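Long-range contact in 11R-lipoxygenase (Gersemia fruticosa, PDB 3VF1), which probably oxygenates polyunsaturated fatty acids with molecular oxygen at a non-heme iron, as an 11R-lipoxygenase whose activity depends on calcium: residues S116-Y124 with L131-I139. Sequence-based numbering, arbitrary orientation.
Sequences SNKYIFPCY and LVVYEGKAI
Gly136 N donates a hydrogen bond to Ile120 O at 3.1 Å, with an N-H...O angle of 155°. The donor lies a little out of the carbonyl plane. The methylene of Glu135 also reaches this oxygen, with CG 3.5 Å from Ile120 O. With CG anti to the backbone N (chi1 -161°) and the chain bent at chi2, the torsions bring CG over the Phe121 ring and against Ile120 O. This CG sits 4.2 Å above one face of the Phe121 ring, offset toward the rim, and meets the Tyr119 ring at its edge. The carboxylate turns to its own loop, where Lys137 N bonds to Glu135 OE1 at 2.9 Å from above the carboxylate plane. Cut back to an alanine, this side chain would lose OE1 and CG, which is likely to leave Lys137 N without its acceptor and the Phe121 ring without the CG packed over its face.

Strands 116-124 and 131-134 are edge strands of the two four-stranded antiparallel sheets of the PLAT beta sandwich. They cross at 131°, and the buried side chains of Phe121, Cys123 and Val133 meet between them. Val133 points toward strand 116-124. Its CG1 packs on Phe121 CB and lies 3.4 Å from Pro122 O; its CG2 faces Cys123 SG. That sulfur also touches Leu131 CD2 at 3.4 Å. Ile86 of the neighbouring strand 83-90 touches both Phe121 and Val133. Tyr134 O approaches the edge of the Phe121 ring, 3.3 Å from CD2. The Tyr134 side chain touches helix 148-164, and its OH is hydrogen-bonded to Glu157 OE1. Pro122 CD packs against Gly136 N, 3.7 Å away.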
loop_
_atom_site.group_PDB
_atom_site.type_symbol
_atom_site.label_atom_id
_atom_site.label_comp_id
_atom_site.label_asym_id
_atom_site.label_seq_id
_atom_site.Cartn_x
_atom_site.Cartn_y
_atom_site.Cartn_z
ATOM N N SER A 116 -43.114 12.847 4.680
ATOM C CA SER A 116 -41.854 13.455 4.270
ATOM C C SER A 116 -40.733 12.420 4.290
ATOM O O SER A 116 -40.361 11.916 5.351
ATOM C CB SER A 116 -41.503 14.635 5.180
ATOM O OG SER A 116 -41.456 14.243 6.542
ATOM N N ASN A 117 -40.199 12.106 3.113
ATOM C CA ASN A 117 -39.148 11.100 2.986
ATOM C C ASN A 117 -37.896 11.647 2.309
ATOM O O ASN A 117 -37.976 12.303 1.271
ATOM C CB ASN A 117 -39.662 9.893 2.200
ATOM C CG ASN A 117 -40.743 9.134 2.943
ATOM O OD1 ASN A 117 -40.792 9.146 4.173
ATOM N ND2 ASN A 117 -41.614 8.465 2.197
ATOM N N LYS A 118 -36.740 11.365 2.904
ATOM C CA LYS A 118 -35.463 11.809 2.357
ATOM C C LYS A 118 -34.776 10.689 1.584
ATOM O O LYS A 118 -34.738 9.543 2.030
ATOM C CB LYS A 118 -34.544 12.296 3.478
ATOM C CG LYS A 118 -35.056 13.526 4.208
ATOM C CD LYS A 118 -34.127 13.918 5.345
ATOM C CE LYS A 118 -34.630 15.155 6.071
ATOM N NZ LYS A 118 -33.768 15.515 7.230
ATOM N N TYR A 119 -34.231 11.032 0.422
ATOM C CA TYR A 119 -33.498 10.078 -0.399
ATOM C C TYR A 119 -32.050 10.531 -0.550
ATOM O O TYR A 119 -31.760 11.473 -1.290
ATOM C CB TYR A 119 -34.159 9.942 -1.771
ATOM C CG TYR A 119 -35.560 9.373 -1.708
ATOM C CD1 TYR A 119 -36.614 10.128 -1.212
ATOM C CD2 TYR A 119 -35.827 8.082 -2.144
ATOM C CE1 TYR A 119 -37.895 9.614 -1.149
ATOM C CE2 TYR A 119 -37.106 7.558 -2.085
ATOM C CZ TYR A 119 -38.135 8.329 -1.588
ATOM O OH TYR A 119 -39.410 7.818 -1.525
ATOM N N ILE A 120 -31.147 9.858 0.157
ATOM C CA ILE A 120 -29.736 10.225 0.145
ATOM C C ILE A 120 -29.030 9.587 -1.047
ATOM O O ILE A 120 -29.227 8.407 -1.338
ATOM C CB ILE A 120 -29.020 9.774 1.434
ATOM C CG1 ILE A 120 -29.847 10.134 2.672
ATOM C CG2 ILE A 120 -27.636 10.400 1.519
ATOM C CD1 ILE A 120 -30.006 11.618 2.897
ATOM N N PHE A 121 -28.206 10.373 -1.731
ATOM C CA PHE A 121 -27.470 9.885 -2.891
ATOM C C PHE A 121 -25.970 10.103 -2.714
ATOM O O PHE A 121 -25.443 11.149 -3.094
ATOM C CB PHE A 121 -27.962 10.583 -4.158
ATOM C CG PHE A 121 -29.407 10.323 -4.465
ATOM C CD1 PHE A 121 -30.400 11.106 -3.904
ATOM C CD2 PHE A 121 -29.774 9.291 -5.311
ATOM C CE1 PHE A 121 -31.730 10.865 -4.182
ATOM C CE2 PHE A 121 -31.103 9.047 -5.590
ATOM C CZ PHE A 121 -32.081 9.837 -5.025
ATOM N N PRO A 122 -25.277 9.110 -2.132
ATOM C CA PRO A 122 -23.827 9.194 -1.922
ATOM C C PRO A 122 -23.095 9.269 -3.256
ATOM O O PRO A 122 -23.223 8.355 -4.071
ATOM C CB PRO A 122 -23.496 7.883 -1.194
ATOM C CG PRO A 122 -24.805 7.370 -0.679
ATOM C CD PRO A 122 -25.825 7.827 -1.664
ATOM N N CYS A 123 -22.343 10.343 -3.476
ATOM C CA CYS A 123 -21.743 10.603 -4.780
ATOM C C CYS A 123 -20.215 10.596 -4.722
ATOM O O CYS A 123 -19.580 9.606 -5.088
ATOM C CB CYS A 123 -22.251 11.939 -5.326
ATOM S SG CYS A 123 -21.617 12.369 -6.958
ATOM N N TYR A 124 -19.631 11.700 -4.264
ATOM C CA TYR A 124 -18.178 11.831 -4.193
ATOM C C TYR A 124 -17.540 11.653 -5.570
ATOM O O TYR A 124 -16.626 10.848 -5.750
ATOM C CB TYR A 124 -17.610 10.827 -3.191
ATOM C CG TYR A 124 -18.255 10.945 -1.831
ATOM C CD1 TYR A 124 -17.923 11.985 -0.977
ATOM C CD2 TYR A 124 -19.209 10.031 -1.410
ATOM C CE1 TYR A 124 -18.515 12.108 0.264
ATOM C CE2 TYR A 124 -19.807 10.143 -0.169
ATOM C CZ TYR A 124 -19.457 11.185 0.663
ATOM O OH TYR A 124 -20.048 11.309 1.901
ATOM N N LEU A 131 -23.332 12.464 -14.999
ATOM C CA LEU A 131 -23.120 11.518 -13.910
ATOM C C LEU A 131 -24.442 11.014 -13.345
ATOM O O LEU A 131 -25.298 11.800 -12.948
ATOM C CB LEU A 131 -22.308 12.181 -12.797
ATOM C CG LEU A 131 -22.138 11.365 -11.514
ATOM C CD1 LEU A 131 -21.244 10.159 -11.755
ATOM C CD2 LEU A 131 -21.586 12.236 -10.402
ATOM N N VAL A 132 -24.594 9.695 -13.298
ATOM C CA VAL A 132 -25.789 9.080 -12.726
ATOM C C VAL A 132 -25.467 8.466 -11.365
ATOM O O VAL A 132 -24.526 7.686 -11.231
ATOM C CB VAL A 132 -26.381 7.999 -13.656
ATOM C CG1 VAL A 132 -25.349 6.918 -13.971
ATOM C CG2 VAL A 132 -27.629 7.386 -13.032
ATOM N N VAL A 133 -26.256 8.830 -10.359
ATOM C CA VAL A 133 -26.006 8.395 -8.990
ATOM C C VAL A 133 -27.201 7.635 -8.424
ATOM O O VAL A 133 -28.314 8.154 -8.388
ATOM C CB VAL A 133 -25.714 9.603 -8.078
ATOM C CG1 VAL A 133 -25.329 9.137 -6.681
ATOM C CG2 VAL A 133 -24.617 10.469 -8.678
ATOM N N TYR A 134 -26.964 6.404 -7.980
ATOM C CA TYR A 134 -28.014 5.598 -7.368
ATOM C C TYR A 134 -28.307 6.089 -5.960
ATOM O O TYR A 134 -27.554 6.885 -5.400
ATOM C CB TYR A 134 -27.598 4.130 -7.286
ATOM C CG TYR A 134 -27.209 3.506 -8.604
ATOM C CD1 TYR A 134 -28.157 2.896 -9.414
ATOM C CD2 TYR A 134 -25.890 3.509 -9.030
ATOM C CE1 TYR A 134 -27.800 2.316 -10.614
ATOM C CE2 TYR A 134 -25.527 2.934 -10.224
ATOM C CZ TYR A 134 -26.483 2.341 -11.013
ATOM O OH TYR A 134 -26.102 1.770 -12.202
ATOM N N GLU A 135 -29.401 5.600 -5.388
ATOM C CA GLU A 135 -29.720 5.869 -3.993
ATOM C C GLU A 135 -28.869 4.950 -3.117
ATOM O O GLU A 135 -28.476 3.867 -3.548
ATOM C CB GLU A 135 -31.213 5.649 -3.741
ATOM C CG GLU A 135 -31.751 6.320 -2.485
ATOM C CD GLU A 135 -31.539 5.493 -1.231
ATOM O OE1 GLU A 135 -31.334 4.267 -1.352
ATOM O OE2 GLU A 135 -31.583 6.069 -0.123
ATOM N N GLY A 136 -28.586 5.391 -1.893
ATOM C CA GLY A 136 -27.664 4.697 -1.005
ATOM C C GLY A 136 -27.748 3.180 -1.023
ATOM O O GLY A 136 -26.729 2.501 -1.148
ATOM N N LYS A 137 -28.963 2.654 -0.891
ATOM C CA LYS A 137 -29.194 1.211 -0.833
ATOM C C LYS A 137 -28.323 0.442 -1.830
ATOM O O LYS A 137 -28.294 0.762 -3.018
ATOM C CB LYS A 137 -30.673 0.919 -1.105
ATOM C CG LYS A 137 -31.138 -0.469 -0.698
ATOM C CD LYS A 137 -32.570 -0.713 -1.160
ATOM C CE LYS A 137 -33.104 -2.058 -0.686
ATOM N NZ LYS A 137 -33.428 -2.063 0.770
ATOM N N ALA A 138 -27.616 -0.572 -1.339
ATOM C CA ALA A 138 -26.796 -1.423 -2.195
ATOM C C ALA A 138 -27.634 -2.583 -2.719
ATOM O O ALA A 138 -28.404 -3.188 -1.972
ATOM C CB ALA A 138 -25.583 -1.940 -1.433
ATOM N N ILE A 139 -27.478 -2.894 -4.002
ATOM C CA ILE A 139 -28.341 -3.868 -4.662
ATOM C C ILE A 139 -27.557 -4.799 -5.581
ATOM O O ILE A 139 -26.899 -4.351 -6.520
ATOM C CB ILE A 139 -29.424 -3.159 -5.497
ATOM C CG1 ILE A 139 -30.247 -2.220 -4.612
ATOM C CG2 ILE A 139 -30.326 -4.178 -6.179
ATOM C CD1 ILE A 139 -31.168 -1.305 -5.385
#